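Side-chain contact in Serine/threonine-protein kinase pelle (Drosophila melanogaster, PDB 1D2Z), which acts as an essential serine/threonine kinase of the Toll pathway that establishes embryonic dorsoventral polarity, its death domain here joining that of Tube: residues 45-50 and 66-71. Sequence-based numbering, arbitrary orientation.
Sequences PDQVEQ and LNIWGG
Gln47 and Ile68 bring two helices of the death-domain bundle together, their CA atoms 7.2 Å apart. Residues 45-50 form the first turns of helix 45-56. Residues 66-71 lie in helix 61-73, which widens into a pi-type turn at 67-71. Gly71 N makes weak bonds to Leu66 O and Asn67 O there.

Ile68 carries its side of the contact alone and reaches between Gln47 and Gln50, one helical turn apart. Its CG2 methyl packs along the aliphatic part of Gln47 and comes within 3.5 Å of Gln47 NE2. The other branch goes to Gln50: Ile68 CG1 lies 3.7 Å from Gln50 NE2. The end methyl, Ile68 CD1, also sits 3.5 Å from the backbone oxygen of Gln47. Gln50 has CG anti to its own backbone N (chi1 178°) and stays extended to CD. This carries its amide out to meet Ile68 from the opposing helix.

The amide ends find partners outside the two segments. Gln47 OE1 accepts from Tyr44 N. Gln47 NE2 bonds Tyr73 OH and Gln50 NE2 bonds Glu64 OE2, both on helix 61-73. Were Gln50 cut back to an alanine, Glu64 would probably lose its amide partner and one flank of Ile68 its cover.

Within the two segments the contact is van der Waals packing of Ile68 against two glutamines. Through Tyr73 and Glu64 the same glutamines add polar links between the helices. Gln50 NE2 also bonds Asn29 OD1 of the Tube chain weakly, and that Asn29 packs on Ile68.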
ATOM      1  N   PRO A  45       2.911  12.353   9.028  1.00 36.49           N
ATOM      2  CA  PRO A  45       4.078  13.237   8.988  1.00 36.37           C
ATOM      3  C   PRO A  45       5.225  12.771   8.092  1.00 36.65           C
ATOM      4  O   PRO A  45       5.791  13.569   7.353  1.00 37.69           O
ATOM      5  CB  PRO A  45       4.497  13.311  10.459  1.00 34.06           C
ATOM      6  CG  PRO A  45       3.207  13.203  11.176  1.00 36.12           C
ATOM      7  CD  PRO A  45       2.524  12.075  10.427  1.00 37.18           C
ATOM      8  N   ASP A  46       5.558  11.487   8.148  1.00 37.67           N
ATOM      9  CA  ASP A  46       6.645  10.966   7.332  1.00 38.21           C
ATOM     10  C   ASP A  46       6.309  11.040   5.838  1.00 37.73           C
ATOM     11  O   ASP A  46       7.194  11.270   5.011  1.00 32.50           O
ATOM     12  CB  ASP A  46       6.969   9.527   7.727  1.00 44.92           C
ATOM     13  CG  ASP A  46       8.443   9.214   7.599  1.00 51.34           C
ATOM     14  OD1 ASP A  46       8.873   8.795   6.501  1.00 55.09           O
ATOM     15  OD2 ASP A  46       9.174   9.403   8.598  1.00 54.14           O
ATOM     16  N   GLN A  47       5.032  10.839   5.506  1.00 34.48           N
ATOM     17  CA  GLN A  47       4.562  10.896   4.119  1.00 34.01           C
ATOM     18  C   GLN A  47       4.602  12.343   3.619  1.00 34.45           C
ATOM     19  O   GLN A  47       5.102  12.620   2.523  1.00 33.55           O
ATOM     20  CB  GLN A  47       3.151  10.306   4.022  1.00 31.76           C
ATOM     21  CG  GLN A  47       3.106   8.861   4.511  1.00 31.82           C
ATOM     22  CD  GLN A  47       1.724   8.248   4.507  1.00 30.32           C
ATOM     23  OE1 GLN A  47       0.788   8.772   5.121  1.00 33.22           O
ATOM     24  NE2 GLN A  47       1.597   7.095   3.854  1.00 30.78           N
ATOM     25  N   VAL A  48       4.121  13.261   4.458  1.00 33.83           N
ATOM     26  CA  VAL A  48       4.115  14.690   4.157  1.00 34.58           C
ATOM     27  C   VAL A  48       5.549  15.169   3.924  1.00 36.12           C
ATOM     28  O   VAL A  48       5.831  15.874   2.952  1.00 34.26           O
ATOM     29  CB  VAL A  48       3.481  15.504   5.326  1.00 33.88           C
ATOM     30  CG1 VAL A  48       3.597  16.997   5.068  1.00 34.57           C
ATOM     31  CG2 VAL A  48       2.018  15.119   5.505  1.00 29.67           C
ATOM     32  N   GLU A  49       6.459  14.751   4.802  1.00 38.39           N
ATOM     33  CA  GLU A  49       7.862  15.133   4.693  1.00 39.77           C
ATOM     34  C   GLU A  49       8.509  14.556   3.437  1.00 38.64           C
ATOM     35  O   GLU A  49       9.348  15.201   2.817  1.00 38.97           O
ATOM     36  CB  GLU A  49       8.641  14.694   5.939  1.00 43.94           C
ATOM     37  CG  GLU A  49      10.109  15.133   5.955  1.00 49.21           C
ATOM     38  CD  GLU A  49      10.289  16.629   5.713  1.00 53.88           C
ATOM     39  OE1 GLU A  49       9.499  17.435   6.259  1.00 57.32           O
ATOM     40  OE2 GLU A  49      11.229  16.995   4.973  1.00 55.65           O
ATOM     41  N   GLN A  50       8.114  13.341   3.067  1.00 38.59           N
ATOM     42  CA  GLN A  50       8.644  12.689   1.873  1.00 37.86           C
ATOM     43  C   GLN A  50       8.270  13.526   0.642  1.00 36.82           C
ATOM     44  O   GLN A  50       9.086  13.705  -0.258  1.00 37.03           O
ATOM     45  CB  GLN A  50       8.089  11.263   1.759  1.00 39.24           C
ATOM     46  CG  GLN A  50       8.538  10.483   0.518  1.00 44.23           C
ATOM     47  CD  GLN A  50       7.968   9.072   0.480  1.00 46.93           C
ATOM     48  OE1 GLN A  50       7.799   8.433   1.520  1.00 52.40           O
ATOM     49  NE2 GLN A  50       7.667   8.579  -0.719  1.00 45.76           N
ATOM     50  N   LEU A  66       0.751  11.379  -5.452  1.00 24.76           N
ATOM     51  CA  LEU A  66       0.095  10.261  -6.134  1.00 25.74           C
ATOM     52  C   LEU A  66       0.840   8.953  -5.870  1.00 25.98           C
ATOM     53  O   LEU A  66       0.218   7.906  -5.739  1.00 27.20           O
ATOM     54  CB  LEU A  66      -0.002  10.500  -7.642  1.00 24.66           C
ATOM     55  CG  LEU A  66      -0.924  11.622  -8.131  1.00 25.95           C
ATOM     56  CD1 LEU A  66      -0.910  11.662  -9.662  1.00 21.01           C
ATOM     57  CD2 LEU A  66      -2.338  11.395  -7.621  1.00 28.26           C
ATOM     58  N   ASN A  67       2.170   9.022  -5.817  1.00 26.73           N
ATOM     59  CA  ASN A  67       2.993   7.838  -5.553  1.00 29.16           C
ATOM     60  C   ASN A  67       2.643   7.244  -4.188  1.00 31.27           C
ATOM     61  O   ASN A  67       2.507   6.029  -4.046  1.00 31.49           O
ATOM     62  CB  ASN A  67       4.489   8.190  -5.588  1.00 30.99           C
ATOM     63  CG  ASN A  67       5.046   8.306  -7.012  1.00 34.14           C
ATOM     64  OD1 ASN A  67       4.457   7.808  -7.968  1.00 32.74           O
ATOM     65  ND2 ASN A  67       6.192   8.961  -7.144  1.00 33.77           N
ATOM     66  N   ILE A  68       2.473   8.110  -3.192  1.00 30.71           N
ATOM     67  CA  ILE A  68       2.141   7.671  -1.837  1.00 30.60           C
ATOM     68  C   ILE A  68       0.680   7.243  -1.687  1.00 29.36           C
ATOM     69  O   ILE A  68       0.390   6.092  -1.351  1.00 29.14           O
ATOM     70  CB  ILE A  68       2.471   8.782  -0.790  1.00 29.27           C
ATOM     71  CG1 ILE A  68       3.979   9.051  -0.776  1.00 30.44           C
ATOM     72  CG2 ILE A  68       2.000   8.367   0.606  1.00 31.91           C
ATOM     73  CD1 ILE A  68       4.392  10.312  -0.037  1.00 32.90           C
ATOM     74  N   TRP A  69      -0.234   8.170  -1.950  1.00 30.48           N
ATOM     75  CA  TRP A  69      -1.664   7.908  -1.805  1.00 28.15           C
ATOM     76  C   TRP A  69      -2.185   6.850  -2.785  1.00 29.21           C
ATOM     77  O   TRP A  69      -2.944   5.961  -2.400  1.00 26.98           O
ATOM     78  CB  TRP A  69      -2.433   9.224  -1.942  1.00 29.93           C
ATOM     79  CG  TRP A  69      -3.855   9.163  -1.493  1.00 29.02           C
ATOM     80  CD1 TRP A  69      -4.317   8.817  -0.244  1.00 29.66           C
ATOM     81  CD2 TRP A  69      -5.009   9.462  -2.279  1.00 29.74           C
ATOM     82  NE1 TRP A  69      -5.688   8.883  -0.214  1.00 27.88           N
ATOM     83  CE2 TRP A  69      -6.141   9.278  -1.447  1.00 29.49           C
ATOM     84  CE3 TRP A  69      -5.202   9.870  -3.608  1.00 27.41           C
ATOM     85  CZ2 TRP A  69      -7.443   9.489  -1.902  1.00 32.23           C
ATOM     86  CZ3 TRP A  69      -6.499  10.079  -4.059  1.00 31.01           C
ATOM     87  CH2 TRP A  69      -7.602   9.886  -3.210  1.00 28.98           C
ATOM     88  N   GLY A  70      -1.751   6.923  -4.038  1.00 29.99           N
ATOM     89  CA  GLY A  70      -2.194   5.946  -5.019  1.00 30.33           C
ATOM     90  C   GLY A  70      -1.436   4.637  -4.897  1.00 30.98           C
ATOM     91  O   GLY A  70      -2.022   3.560  -4.957  1.00 31.91           O
ATOM     92  N   GLY A  71      -0.129   4.736  -4.693  1.00 31.67           N
ATOM     93  CA  GLY A  71       0.698   3.552  -4.575  1.00 31.70           C
ATOM     94  C   GLY A  71       0.391   2.652  -3.398  1.00 30.98           C
ATOM     95  O   GLY A  71      -0.048   1.516  -3.577  1.00 31.04           O
TER